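Local coordinates for protein 5-oxoprolinase subunit A (Thermus thermophilus, PDB 2DFA) that probably catalyses, in complex with its partner subunits PxpB and PxpC, the ATP-dependent cleavage of 5-oxoproline to L-glutamate, at residues G39-P42 / G43-L46; E82-A85 / D86-Q90; Y115-A118 / C119-R122; G146-Y149 / E150-A153; E163-P166 / E167-Y170. All coordinates share one frame; numbering follows the deposited sequence.

Interaction 1: residues G39-P42 / G43-L46; sequences GGSP and GRIL
Ser41 OG is held by a water and a backbone N-H where the chain turns into a helix. The water lies 2.5 Å from Ser41 OG and reaches on, by a weak bond, to Gly43 N in the first turn, while Gly14 N of a neighbouring loop donates to the same hydroxyl. Wedged between the backbone N and the carbonyl carbon (chi1 56°), OG comes alongside the aliphatic root of Arg44 and lies 3.2 Å from Arg44 CG. That chain bends at its second torsion and carries the guanidinium away, to Gly14 O through NE and to Glu47 through NH1.

Ser41 is the N-cap residue, and its carbonyl starts the helical bonding: Ile45 N donates to Ser41 O at 2.9 Å, nearly along the C=O axis. Leu46 N follows with a straighter bond to Pro42 O (3.0 Å, 170°). Ile45 folds its CG1 branch back over the entering chain, bringing CD1 to 3.3 Å from Gly40 O. Gly40, with positive phi, lies just before the N-cap. The contact thus opens helix 42-54 after strand 30-34. Ile45 and Leu46 pack on helix 80-100 of the same chain, and Pro42 meets Asp86 of the second subunit.

Interaction 2: residues E82-A85 / D86-Q90; sequences EVYA and DVLYQ
Tyr84 and Leu88, one helical turn apart, lie side by side and point the same way, and their contact can be followed outward along Leu88. Its CB rests 3.5 Å from Tyr84 O, the carbonyl that accepts from Leu88 N. CG comes next, over one face of the Tyr84 ring, and CD1 ends 3.7 Å from Tyr84 CZ, equally close to CE2 and only slightly farther from the hydroxyl. The methyl therefore covers the outer part of the ring. Tyr84 CG stands anti to the backbone N (chi1 174°), which sends the ring outward from the helix while its tip leans toward the next turn, where Leu88 meets it.

Val83 and Val87 repeat the pairing more loosely, with Val83 CG1 4.2 Å from Val87 CG2. Beneath both pairs the helix bonds are regular; that of Val87 N to Val83 O measures 2.9 Å.

Gln90 adds a polar contact. Its NE2 bends back to Asp86 O at 3.2 Å, arriving above the carbonyl plane, whereas Gln90 N reaches the same oxygen from the opposite face. Gly64 O also takes NE2, and OE1 is hydrogen-bonded as well, which holds the buried amide. Chemically, helix 80-100 shows mixed surfaces: Val83 packs on helix 122-135, Tyr84 between that helix and the second subunit, and Leu88 and Tyr89 on the second subunit, where Tyr89 OH bonds to Cys35 O.

Interaction 3: residues Y115-A118 / C119-R122; sequences YLKA and CRDR
Cys119 N donates to Tyr115 O at 3.0 Å, in the carbonyl plane, and beyond it the bonding weakens. Lys117 O becomes the main acceptor: Arg120 N reaches it at 3.3 Å from above the carbonyl plane, and Asp121 N adds a short but poorly aligned, weak bond to the same oxygen. Another weak bond links Arg120 N to Leu116 O, so that amide is shared between two carbonyls.

Side chains fold back over this turn. Cys119 SG sits over one face of the Tyr115 ring, 4.4 Å from its centroid and 18° off the normal, a sulfur-aromatic contact displaced toward the rim. Arg120 CG stands between its own backbone N and carbonyl carbon (chi1 57°); from there the extended chain doubles back along the helix, and its guanidinium lays a face over Lys117 CA.

The charged ends have partners elsewhere. Lys117 NZ forms a salt bridge with Glu75, to which Arg120 NH2 adds a long, weak ion pair. NZ stands 4.6 Å from Asp121 OD2, beyond a salt bridge. The Asp121 side chain caps a backbone N just beyond, at the start of the next helix, and OD2 is hydrogen-bonded with Thr124 OG1. Helix 112-120 thus passes almost directly into helix 122-135, with Ala118 touching Ile128 of that helix and Tyr149 of helix 148-155, and Tyr115 and Cys119 packing on Leu144.

Interaction 4: residues G146-Y149 / E150-A153; sequences GTVY and EEEA
Glu150 carries the contact: it reaches back past the start of its own helix, and OE1 accepts from Gly146 N at 2.8 Å, approached almost head-on from beyond the carboxylate oxygen. With CG anti to the backbone N (chi1 -172°) and the chain extended beyond it, the carboxylate arrives beside the loop that leads into the helix. OE2, the other oxygen, is bridged to Arg154, so the group is held at both oxygens and its rotation is restricted. Gly146, with positive phi, presents its N-H to the carboxylate. The backbone of Glu150 is held as well, by the N-cap residue Thr147, whose side chain crosses that of Glu150 at about a right angle. Thr147 OG1 accepts from Glu150 N at 3.2 Å and is also bonded with Leu144 O, which ties the cap to the preceding loop.

Tyr149 starts away from the following turn at CB; its carbonyl takes the bond from Ala153 N at 3.1 Å. The ring packs inward on Leu141 and Val143 of strand 141-143.

Val148 O accepts from Glu152 N at 2.9 Å, while Val148 CA lies 3.9 Å from Glu151 OE2, whose extended chain runs back beside it. The Val148 side chain touches Arg122, toward which Glu151 and Glu152 also turn, and Glu152 has a second salt bridge, to Lys155.

Such an arrangement is an N-terminal helix cap with a threonine hydroxyl as acceptor, here opening the helix of a beta-alpha-beta unit formed by strand 141-143, helix 148-155 and strand 160-164.

Interaction 5: residues E163-P166 / E167-Y170; sequences EAFP and ERAY
Phe165 to Arg168 form a type I beta turn, which swings the chain round as strand 160-164 ends. It is closed by Arg168 N donating to Phe165 O at 3.1 Å, the donor standing 59° out of the carbonyl plane. Pro166 and Glu167 occupy the two central positions, and a proline at the first of them suits the phi of -62° found there.

Tyr170 then reaches back across the turn. Phe165 N donates to Tyr170 OH at 2.9 Å and 165°, a nearly straight bond that pins the ring to the end of the strand. The same hydroxyl lies 2.5 Å from a water that donates to Glu163 O, so the phenol oxygen joins two backbone points of the strand end. It also rests 3.4 Å from Ala164 CA.

The side chains of Phe165 and Tyr170 cross at about a right angle: Tyr170 OH comes in at the edge of the Phe165 ring, 3.8 Å from CD1, while Phe165 O sits at the edge of the Tyr170 ring. Nearer the turn, Phe165 CB packs 3.8 Å from Arg168 CB. Arg168 bends at its second and third torsions and uses NH2 on Ala177 O; Glu167 OE2 accepts from His223 N.

The whole is a beta turn at the end of a strand of the parallel sheet, clasped by a tyrosine hydroxyl, with Tyr170 packed against helix 189-201.

Taken together, the five contacts show how local bonding shapes helix starts, a helix interior, a helix-to-helix junction and a turn around one parallel sheet. Interactions 3 and 4 are closest, with centres about 9 Å apart: Arg122 joins Glu151 and Glu152 by salt bridges, its NH1 2.7 Å from Glu152 OE2. Interaction 3 also touches interaction 5, where Tyr115 OH lies 3.0 Å from Glu163 OE1, a probable hydrogen bond. Side chains of Tyr115 and Phe165 come near a possible vacant metal site of Asp8, His62 and His111, which remains unconfirmed. Interactions 1 and 2, centres about 18 Å apart, meet between subunits: Pro42 of one packs on Asp86 of the second subunit.

Interaction 1: residues G39-P42 / G43-L46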
loop_
_atom_site.group_PDB
_atom_site.type_symbol
_atom_site.label_atom_id
_atom_site.label_comp_id
_atom_site.label_asym_id
_atom_site.label_seq_id
_atom_site.Cartn_x
_atom_site.Cartn_y
_atom_site.Cartn_z
ATOM N N GLY A 39 -6.023 7.038 -6.116
ATOM C CA GLY A 39 -6.657 6.231 -7.139
ATOM C C GLY A 39 -5.773 6.250 -8.371
ATOM O O GLY A 39 -4.709 6.873 -8.362
ATOM N N GLY A 40 -6.203 5.566 -9.428
ATOM C CA GLY A 40 -5.424 5.538 -10.654
ATOM C C GLY A 40 -4.165 4.675 -10.666
ATOM O O GLY A 40 -3.051 5.203 -10.627
ATOM N N SER A 41 -4.323 3.355 -10.713
ATOM C CA SER A 41 -3.165 2.458 -10.781
ATOM C C SER A 41 -2.532 2.679 -12.162
ATOM O O SER A 41 -3.189 3.193 -13.070
ATOM C CB SER A 41 -3.610 1.005 -10.623
ATOM O OG SER A 41 -4.582 0.675 -11.597
ATOM N N PRO A 42 -1.258 2.283 -12.349
ATOM C CA PRO A 42 -0.600 2.485 -13.651
ATOM C C PRO A 42 -1.391 2.086 -14.902
ATOM O O PRO A 42 -1.478 2.860 -15.862
ATOM C CB PRO A 42 0.701 1.699 -13.511
ATOM C CG PRO A 42 1.018 1.847 -12.033
ATOM C CD PRO A 42 -0.346 1.623 -11.394
ATOM N N GLY A 43 -1.957 0.884 -14.893
ATOM C CA GLY A 43 -2.728 0.424 -16.037
ATOM C C GLY A 43 -3.956 1.281 -16.295
ATOM O O GLY A 43 -4.319 1.532 -17.448
ATOM N N ARG A 44 -4.603 1.723 -15.221
ATOM C CA ARG A 44 -5.790 2.568 -15.332
ATOM C C ARG A 44 -5.426 3.970 -15.816
ATOM O O ARG A 44 -6.218 4.627 -16.495
ATOM C CB ARG A 44 -6.504 2.648 -13.986
ATOM C CG ARG A 44 -7.087 1.321 -13.543
ATOM C CD ARG A 44 -8.182 0.833 -14.502
ATOM N NE ARG A 44 -8.913 -0.300 -13.931
ATOM C CZ ARG A 44 -10.052 -0.791 -14.417
ATOM N NH1 ARG A 44 -10.611 -0.255 -15.500
ATOM N NH2 ARG A 44 -10.641 -1.815 -13.807
ATOM N N ILE A 45 -4.232 4.436 -15.460
ATOM C CA ILE A 45 -3.796 5.749 -15.918
ATOM C C ILE A 45 -3.605 5.664 -17.428
ATOM O O ILE A 45 -4.097 6.509 -18.181
ATOM C CB ILE A 45 -2.457 6.168 -15.257
ATOM C CG1 ILE A 45 -2.677 6.429 -13.760
ATOM C CG2 ILE A 45 -1.894 7.410 -15.947
ATOM C CD1 ILE A 45 -1.408 6.811 -12.996
ATOM N N LEU A 46 -2.888 4.631 -17.863
ATOM C CA LEU A 46 -2.620 4.420 -19.278
ATOM C C LEU A 46 -3.933 4.350 -20.053
ATOM O O LEU A 46 -4.058 4.932 -21.133
ATOM C CB LEU A 46 -1.824 3.127 -19.477
ATOM C CG LEU A 46 -1.507 2.768 -20.932
ATOM C CD1 LEU A 46 -0.749 3.915 -21.591
ATOM C CD2 LEU A 46 -0.693 1.493 -20.977
HETATM O O HOH W 1 -3.745 -1.097 -13.213
#

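Interaction 2: residues E82-A85 / D86-Q90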
loop_
_atom_site.group_PDB
_atom_site.type_symbol
_atom_site.label_atom_id
_atom_site.label_comp_id
_atom_site.label_asym_id
_atom_site.label_seq_id
_atom_site.Cartn_x
_atom_site.Cartn_y
_atom_site.Cartn_z
ATOM N N GLU A 82 6.775 17.262 2.465
ATOM C CA GLU A 82 6.127 16.040 2.007
ATOM C C GLU A 82 5.126 16.335 0.887
ATOM O O GLU A 82 5.023 15.571 -0.065
ATOM C CB GLU A 82 5.450 15.344 3.196
ATOM C CG GLU A 82 6.473 14.944 4.260
ATOM C CD GLU A 82 5.868 14.478 5.577
ATOM O OE1 GLU A 82 4.731 14.873 5.921
ATOM O OE2 GLU A 82 6.563 13.727 6.288
ATOM N N VAL A 83 4.398 17.441 0.995
ATOM C CA VAL A 83 3.427 17.816 -0.044
ATOM C C VAL A 83 4.159 18.044 -1.375
ATOM O O VAL A 83 3.752 17.551 -2.439
ATOM C CB VAL A 83 2.664 19.107 0.353
ATOM C CG1 VAL A 83 1.854 19.643 -0.838
ATOM C CG2 VAL A 83 1.743 18.815 1.531
ATOM N N TYR A 84 5.247 18.797 -1.298
ATOM C CA TYR A 84 6.079 19.099 -2.463
ATOM C C TYR A 84 6.573 17.829 -3.172
ATOM O O TYR A 84 6.442 17.691 -4.395
ATOM C CB TYR A 84 7.280 19.931 -2.011
ATOM C CG TYR A 84 8.307 20.203 -3.084
ATOM C CD1 TYR A 84 8.116 21.223 -4.020
ATOM C CD2 TYR A 84 9.486 19.458 -3.146
ATOM C CE1 TYR A 84 9.082 21.496 -4.990
ATOM C CE2 TYR A 84 10.457 19.724 -4.109
ATOM C CZ TYR A 84 10.248 20.748 -5.024
ATOM O OH TYR A 84 11.228 21.050 -5.945
ATOM N N ALA A 85 7.137 16.901 -2.402
ATOM C CA ALA A 85 7.658 15.657 -2.956
ATOM C C ALA A 85 6.555 14.768 -3.531
ATOM O O ALA A 85 6.708 14.190 -4.609
ATOM C CB ALA A 85 8.441 14.884 -1.878
ATOM N N ASP A 86 5.446 14.659 -2.808
ATOM C CA ASP A 86 4.331 13.831 -3.268
ATOM C C ASP A 86 3.727 14.360 -4.566
ATOM O O ASP A 86 3.408 13.586 -5.467
ATOM C CB ASP A 86 3.260 13.756 -2.185
ATOM C CG ASP A 86 3.653 12.830 -1.052
ATOM O OD1 ASP A 86 4.779 12.287 -1.094
ATOM O OD2 ASP A 86 2.834 12.640 -0.128
ATOM N N VAL A 87 3.569 15.676 -4.658
ATOM C CA VAL A 87 3.016 16.286 -5.866
ATOM C C VAL A 87 3.966 16.097 -7.045
ATOM O O VAL A 87 3.532 15.765 -8.153
ATOM C CB VAL A 87 2.730 17.791 -5.655
ATOM C CG1 VAL A 87 2.362 18.466 -6.991
ATOM C CG2 VAL A 87 1.583 17.950 -4.662
ATOM N N LEU A 88 5.262 16.303 -6.822
ATOM C CA LEU A 88 6.238 16.121 -7.902
ATOM C C LEU A 88 6.198 14.692 -8.432
ATOM O O LEU A 88 6.185 14.456 -9.642
ATOM C CB LEU A 88 7.660 16.398 -7.410
ATOM C CG LEU A 88 8.265 17.771 -7.672
ATOM C CD1 LEU A 88 9.701 17.794 -7.161
ATOM C CD2 LEU A 88 8.236 18.066 -9.167
ATOM N N TYR A 89 6.208 13.741 -7.503
ATOM C CA TYR A 89 6.178 12.326 -7.830
ATOM C C TYR A 89 4.982 12.004 -8.721
ATOM O O TYR A 89 5.114 11.328 -9.736
ATOM C CB TYR A 89 6.089 11.509 -6.527
ATOM C CG TYR A 89 6.116 10.009 -6.710
ATOM C CD1 TYR A 89 4.987 9.312 -7.162
ATOM C CD2 TYR A 89 7.275 9.280 -6.434
ATOM C CE1 TYR A 89 5.011 7.933 -7.333
ATOM C CE2 TYR A 89 7.313 7.899 -6.606
ATOM C CZ TYR A 89 6.181 7.230 -7.055
ATOM O OH TYR A 89 6.223 5.872 -7.242
ATOM N N GLN A 90 3.812 12.490 -8.322
ATOM C CA GLN A 90 2.583 12.224 -9.060
ATOM C C GLN A 90 2.544 12.873 -10.434
ATOM O O GLN A 90 2.170 12.236 -11.416
ATOM C CB GLN A 90 1.388 12.667 -8.223
ATOM C CG GLN A 90 1.182 11.777 -6.988
ATOM C CD GLN A 90 0.034 12.229 -6.117
ATOM O OE1 GLN A 90 -1.131 11.952 -6.411
ATOM N NE2 GLN A 90 0.352 12.931 -5.036
#

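Interaction 3: residues Y115-A118 / C119-R122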
loop_
_atom_site.group_PDB
_atom_site.type_symbol
_atom_site.label_atom_id
_atom_site.label_comp_id
_atom_site.label_asym_id
_atom_site.label_seq_id
_atom_site.Cartn_x
_atom_site.Cartn_y
_atom_site.Cartn_z
ATOM N N TYR A 115 -6.742 19.418 -1.935
ATOM C CA TYR A 115 -7.295 20.631 -2.533
ATOM C C TYR A 115 -7.819 21.523 -1.404
ATOM O O TYR A 115 -7.480 22.704 -1.316
ATOM C CB TYR A 115 -8.438 20.253 -3.485
ATOM C CG TYR A 115 -8.970 21.385 -4.340
ATOM C CD1 TYR A 115 -8.200 21.934 -5.366
ATOM C CD2 TYR A 115 -10.256 21.892 -4.137
ATOM C CE1 TYR A 115 -8.698 22.961 -6.175
ATOM C CE2 TYR A 115 -10.763 22.919 -4.939
ATOM C CZ TYR A 115 -9.980 23.446 -5.955
ATOM O OH TYR A 115 -10.481 24.450 -6.755
ATOM N N LEU A 116 -8.637 20.943 -0.529
ATOM C CA LEU A 116 -9.205 21.684 0.591
ATOM C C LEU A 116 -8.132 22.214 1.546
ATOM O O LEU A 116 -8.230 23.343 2.023
ATOM C CB LEU A 116 -10.204 20.806 1.357
ATOM C CG LEU A 116 -11.440 20.362 0.566
ATOM C CD1 LEU A 116 -12.349 19.514 1.455
ATOM C CD2 LEU A 116 -12.188 21.587 0.054
ATOM N N LYS A 117 -7.111 21.406 1.828
ATOM C CA LYS A 117 -6.045 21.843 2.726
ATOM C C LYS A 117 -5.337 23.041 2.094
ATOM O O LYS A 117 -4.975 24.001 2.781
ATOM C CB LYS A 117 -5.042 20.706 2.967
ATOM C CG LYS A 117 -4.004 20.998 4.051
ATOM C CD LYS A 117 -3.039 19.827 4.197
ATOM C CE LYS A 117 -2.014 20.053 5.308
ATOM N NZ LYS A 117 -2.648 20.204 6.644
ATOM N N ALA A 118 -5.156 22.981 0.778
ATOM C CA ALA A 118 -4.509 24.060 0.036
ATOM C C ALA A 118 -5.317 25.357 0.099
ATOM O O ALA A 118 -4.753 26.445 0.221
ATOM C CB ALA A 118 -4.321 23.650 -1.415
ATOM N N CYS A 119 -6.638 25.240 0.018
ATOM C CA CYS A 119 -7.501 26.417 0.048
ATOM C C CYS A 119 -7.486 27.185 1.366
ATOM O O CYS A 119 -7.872 28.355 1.404
ATOM C CB CYS A 119 -8.939 26.025 -0.305
ATOM S SG CYS A 119 -9.170 25.551 -2.040
ATOM N N ARG A 120 -7.038 26.544 2.442
ATOM C CA ARG A 120 -6.997 27.212 3.742
ATOM C C ARG A 120 -5.623 27.216 4.410
ATOM O O ARG A 120 -5.447 27.833 5.463
ATOM C CB ARG A 120 -8.019 26.576 4.689
ATOM C CG ARG A 120 -7.843 25.083 4.892
ATOM C CD ARG A 120 -8.948 24.509 5.769
ATOM N NE ARG A 120 -8.973 23.047 5.732
ATOM C CZ ARG A 120 -8.037 22.258 6.252
ATOM N NH1 ARG A 120 -6.981 22.780 6.867
ATOM N NH2 ARG A 120 -8.152 20.940 6.145
ATOM N N ASP A 121 -4.651 26.543 3.804
ATOM C CA ASP A 121 -3.310 26.475 4.382
ATOM C C ASP A 121 -2.234 26.975 3.421
ATOM O O ASP A 121 -1.904 26.307 2.441
ATOM C CB ASP A 121 -3.001 25.037 4.807
ATOM C CG ASP A 121 -1.688 24.921 5.545
ATOM O OD1 ASP A 121 -1.524 25.624 6.564
ATOM O OD2 ASP A 121 -0.822 24.135 5.111
ATOM N N ARG A 122 -1.676 28.147 3.720
ATOM C CA ARG A 122 -0.654 28.754 2.872
ATOM C C ARG A 122 0.578 27.903 2.599
ATOM O O ARG A 122 1.082 27.900 1.479
ATOM C CB ARG A 122 -0.209 30.103 3.449
ATOM C CG ARG A 122 -1.209 31.234 3.245
ATOM C CD ARG A 122 -0.634 32.563 3.725
ATOM N NE ARG A 122 -1.610 33.648 3.638
ATOM C CZ ARG A 122 -1.964 34.262 2.510
ATOM N NH1 ARG A 122 -1.421 33.910 1.352
ATOM N NH2 ARG A 122 -2.865 35.236 2.547
#

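Interaction 4: residues G146-Y149 / E150-A153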
loop_
_atom_site.group_PDB
_atom_site.type_symbol
_atom_site.label_atom_id
_atom_site.label_comp_id
_atom_site.label_asym_id
_atom_site.label_seq_id
_atom_site.Cartn_x
_atom_site.Cartn_y
_atom_site.Cartn_z
ATOM N N GLY A 146 -10.331 33.574 -4.879
ATOM C CA GLY A 146 -10.502 34.186 -3.572
ATOM C C GLY A 146 -9.918 33.428 -2.394
ATOM O O GLY A 146 -10.234 33.732 -1.245
ATOM N N THR A 147 -9.061 32.449 -2.665
ATOM C CA THR A 147 -8.454 31.655 -1.599
ATOM C C THR A 147 -6.956 31.925 -1.456
ATOM O O THR A 147 -6.333 32.505 -2.344
ATOM C CB THR A 147 -8.644 30.139 -1.861
ATOM O OG1 THR A 147 -7.944 29.769 -3.054
ATOM C CG2 THR A 147 -10.116 29.807 -2.034
ATOM N N VAL A 148 -6.385 31.501 -0.330
ATOM C CA VAL A 148 -4.957 31.676 -0.094
ATOM C C VAL A 148 -4.228 30.803 -1.107
ATOM O O VAL A 148 -3.045 30.993 -1.392
ATOM C CB VAL A 148 -4.556 31.245 1.343
ATOM C CG1 VAL A 148 -5.280 32.110 2.367
ATOM C CG2 VAL A 148 -4.878 29.778 1.562
ATOM N N TYR A 149 -4.959 29.841 -1.654
ATOM C CA TYR A 149 -4.423 28.933 -2.653
ATOM C C TYR A 149 -4.159 29.717 -3.949
ATOM O O TYR A 149 -3.102 29.585 -4.566
ATOM C CB TYR A 149 -5.430 27.795 -2.869
ATOM C CG TYR A 149 -5.055 26.802 -3.935
ATOM C CD1 TYR A 149 -3.727 26.442 -4.147
ATOM C CD2 TYR A 149 -6.035 26.214 -4.732
ATOM C CE1 TYR A 149 -3.381 25.520 -5.130
ATOM C CE2 TYR A 149 -5.703 25.292 -5.717
ATOM C CZ TYR A 149 -4.376 24.953 -5.911
ATOM O OH TYR A 149 -4.043 24.060 -6.902
ATOM N N GLU A 150 -5.115 30.545 -4.357
ATOM C CA GLU A 150 -4.928 31.354 -5.558
ATOM C C GLU A 150 -3.761 32.309 -5.304
ATOM O O GLU A 150 -2.919 32.535 -6.173
ATOM C CB GLU A 150 -6.184 32.174 -5.863
ATOM C CG GLU A 150 -6.117 32.893 -7.205
ATOM C CD GLU A 150 -7.165 33.985 -7.358
ATOM O OE1 GLU A 150 -8.282 33.826 -6.830
ATOM O OE2 GLU A 150 -6.869 34.998 -8.026
ATOM N N GLU A 151 -3.717 32.855 -4.092
ATOM C CA GLU A 151 -2.668 33.793 -3.701
ATOM C C GLU A 151 -1.260 33.226 -3.802
ATOM O O GLU A 151 -0.377 33.834 -4.418
ATOM C CB GLU A 151 -2.896 34.270 -2.268
ATOM C CG GLU A 151 -4.078 35.199 -2.084
ATOM C CD GLU A 151 -4.227 35.650 -0.641
ATOM O OE1 GLU A 151 -3.212 36.080 -0.043
ATOM O OE2 GLU A 151 -5.355 35.582 -0.105
ATOM N N GLU A 152 -1.037 32.069 -3.187
ATOM C CA GLU A 152 0.291 31.463 -3.217
ATOM C C GLU A 152 0.693 31.061 -4.629
ATOM O O GLU A 152 1.864 31.152 -4.997
ATOM C CB GLU A 152 0.347 30.252 -2.282
ATOM C CG GLU A 152 0.175 30.609 -0.812
ATOM C CD GLU A 152 1.172 31.656 -0.339
ATOM O OE1 GLU A 152 2.358 31.569 -0.718
ATOM O OE2 GLU A 152 0.778 32.560 0.425
ATOM N N ALA A 153 -0.278 30.614 -5.419
ATOM C CA ALA A 153 -0.004 30.226 -6.791
ATOM C C ALA A 153 0.508 31.441 -7.561
ATOM O O ALA A 153 1.457 31.340 -8.330
ATOM C CB ALA A 153 -1.268 29.679 -7.450
#

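Interaction 5: residues E163-P166 / E167-Y170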
loop_
_atom_site.group_PDB
_atom_site.type_symbol
_atom_site.label_atom_id
_atom_site.label_comp_id
_atom_site.label_asym_id
_atom_site.label_seq_id
_atom_site.Cartn_x
_atom_site.Cartn_y
_atom_site.Cartn_z
ATOM N N GLU A 163 -11.509 28.233 -11.351
ATOM C CA GLU A 163 -12.542 27.213 -11.449
ATOM C C GLU A 163 -13.846 27.618 -10.770
ATOM O O GLU A 163 -13.843 28.261 -9.720
ATOM C CB GLU A 163 -12.018 25.910 -10.840
ATOM C CG GLU A 163 -13.023 24.789 -10.765
ATOM C CD GLU A 163 -12.377 23.471 -10.371
ATOM O OE1 GLU A 163 -11.690 23.426 -9.327
ATOM O OE2 GLU A 163 -12.562 22.481 -11.109
ATOM N N ALA A 164 -14.959 27.242 -11.389
ATOM C CA ALA A 164 -16.288 27.529 -10.857
ATOM C C ALA A 164 -17.042 26.207 -10.826
ATOM O O ALA A 164 -16.744 25.296 -11.606
ATOM C CB ALA A 164 -17.016 28.544 -11.748
ATOM N N PHE A 165 -18.022 26.104 -9.935
ATOM C CA PHE A 165 -18.785 24.871 -9.791
ATOM C C PHE A 165 -20.282 25.045 -9.996
ATOM O O PHE A 165 -21.002 25.414 -9.071
ATOM C CB PHE A 165 -18.537 24.269 -8.405
ATOM C CG PHE A 165 -17.083 24.087 -8.077
ATOM C CD1 PHE A 165 -16.291 25.179 -7.739
ATOM C CD2 PHE A 165 -16.500 22.824 -8.128
ATOM C CE1 PHE A 165 -14.937 25.016 -7.456
ATOM C CE2 PHE A 165 -15.148 22.651 -7.848
ATOM C CZ PHE A 165 -14.365 23.753 -7.510
ATOM N N PRO A 166 -20.773 24.762 -11.211
ATOM C CA PRO A 166 -22.206 24.902 -11.485
ATOM C C PRO A 166 -23.084 23.985 -10.629
ATOM O O PRO A 166 -24.282 24.227 -10.486
ATOM C CB PRO A 166 -22.306 24.593 -12.980
ATOM C CG PRO A 166 -21.137 23.682 -13.225
ATOM C CD PRO A 166 -20.044 24.332 -12.417
ATOM N N GLU A 167 -22.489 22.949 -10.046
ATOM C CA GLU A 167 -23.246 22.011 -9.217
ATOM C C GLU A 167 -23.229 22.330 -7.728
ATOM O O GLU A 167 -23.878 21.641 -6.937
ATOM C CB GLU A 167 -22.723 20.590 -9.415
ATOM C CG GLU A 167 -22.833 20.067 -10.832
ATOM C CD GLU A 167 -22.318 18.643 -10.952
ATOM O OE1 GLU A 167 -22.995 17.719 -10.451
ATOM O OE2 GLU A 167 -21.232 18.450 -11.536
ATOM N N ARG A 168 -22.489 23.362 -7.337
ATOM C CA ARG A 168 -22.400 23.734 -5.930
ATOM C C ARG A 168 -22.989 25.112 -5.681
ATOM O O ARG A 168 -22.830 26.016 -6.500
ATOM C CB ARG A 168 -20.939 23.716 -5.470
ATOM C CG ARG A 168 -20.307 22.334 -5.482
ATOM C CD ARG A 168 -20.980 21.422 -4.462
ATOM N NE ARG A 168 -20.808 21.917 -3.097
ATOM C CZ ARG A 168 -19.638 21.980 -2.468
ATOM N NH1 ARG A 168 -18.530 21.575 -3.077
ATOM N NH2 ARG A 168 -19.573 22.456 -1.233
ATOM N N ALA A 169 -23.670 25.269 -4.550
ATOM C CA ALA A 169 -24.269 26.551 -4.204
ATOM C C ALA A 169 -23.185 27.485 -3.684
ATOM O O ALA A 169 -22.201 27.044 -3.082
ATOM C CB ALA A 169 -25.350 26.365 -3.146
ATOM N N TYR A 170 -23.373 28.778 -3.932
ATOM C CA TYR A 170 -22.438 29.802 -3.491
ATOM C C TYR A 170 -23.077 30.681 -2.421
ATOM O O TYR A 170 -24.299 30.784 -2.338
ATOM C CB TYR A 170 -22.019 30.691 -4.665
ATOM C CG TYR A 170 -21.004 30.070 -5.593
ATOM C CD1 TYR A 170 -21.331 28.973 -6.389
ATOM C CD2 TYR A 170 -19.715 30.590 -5.684
ATOM C CE1 TYR A 170 -20.392 28.409 -7.257
ATOM C CE2 TYR A 170 -18.770 30.038 -6.543
ATOM C CZ TYR A 170 -19.114 28.951 -7.327
ATOM O OH TYR A 170 -18.178 28.407 -8.171
HETATM O O HOH W 2 -15.850 29.353 -7.810
#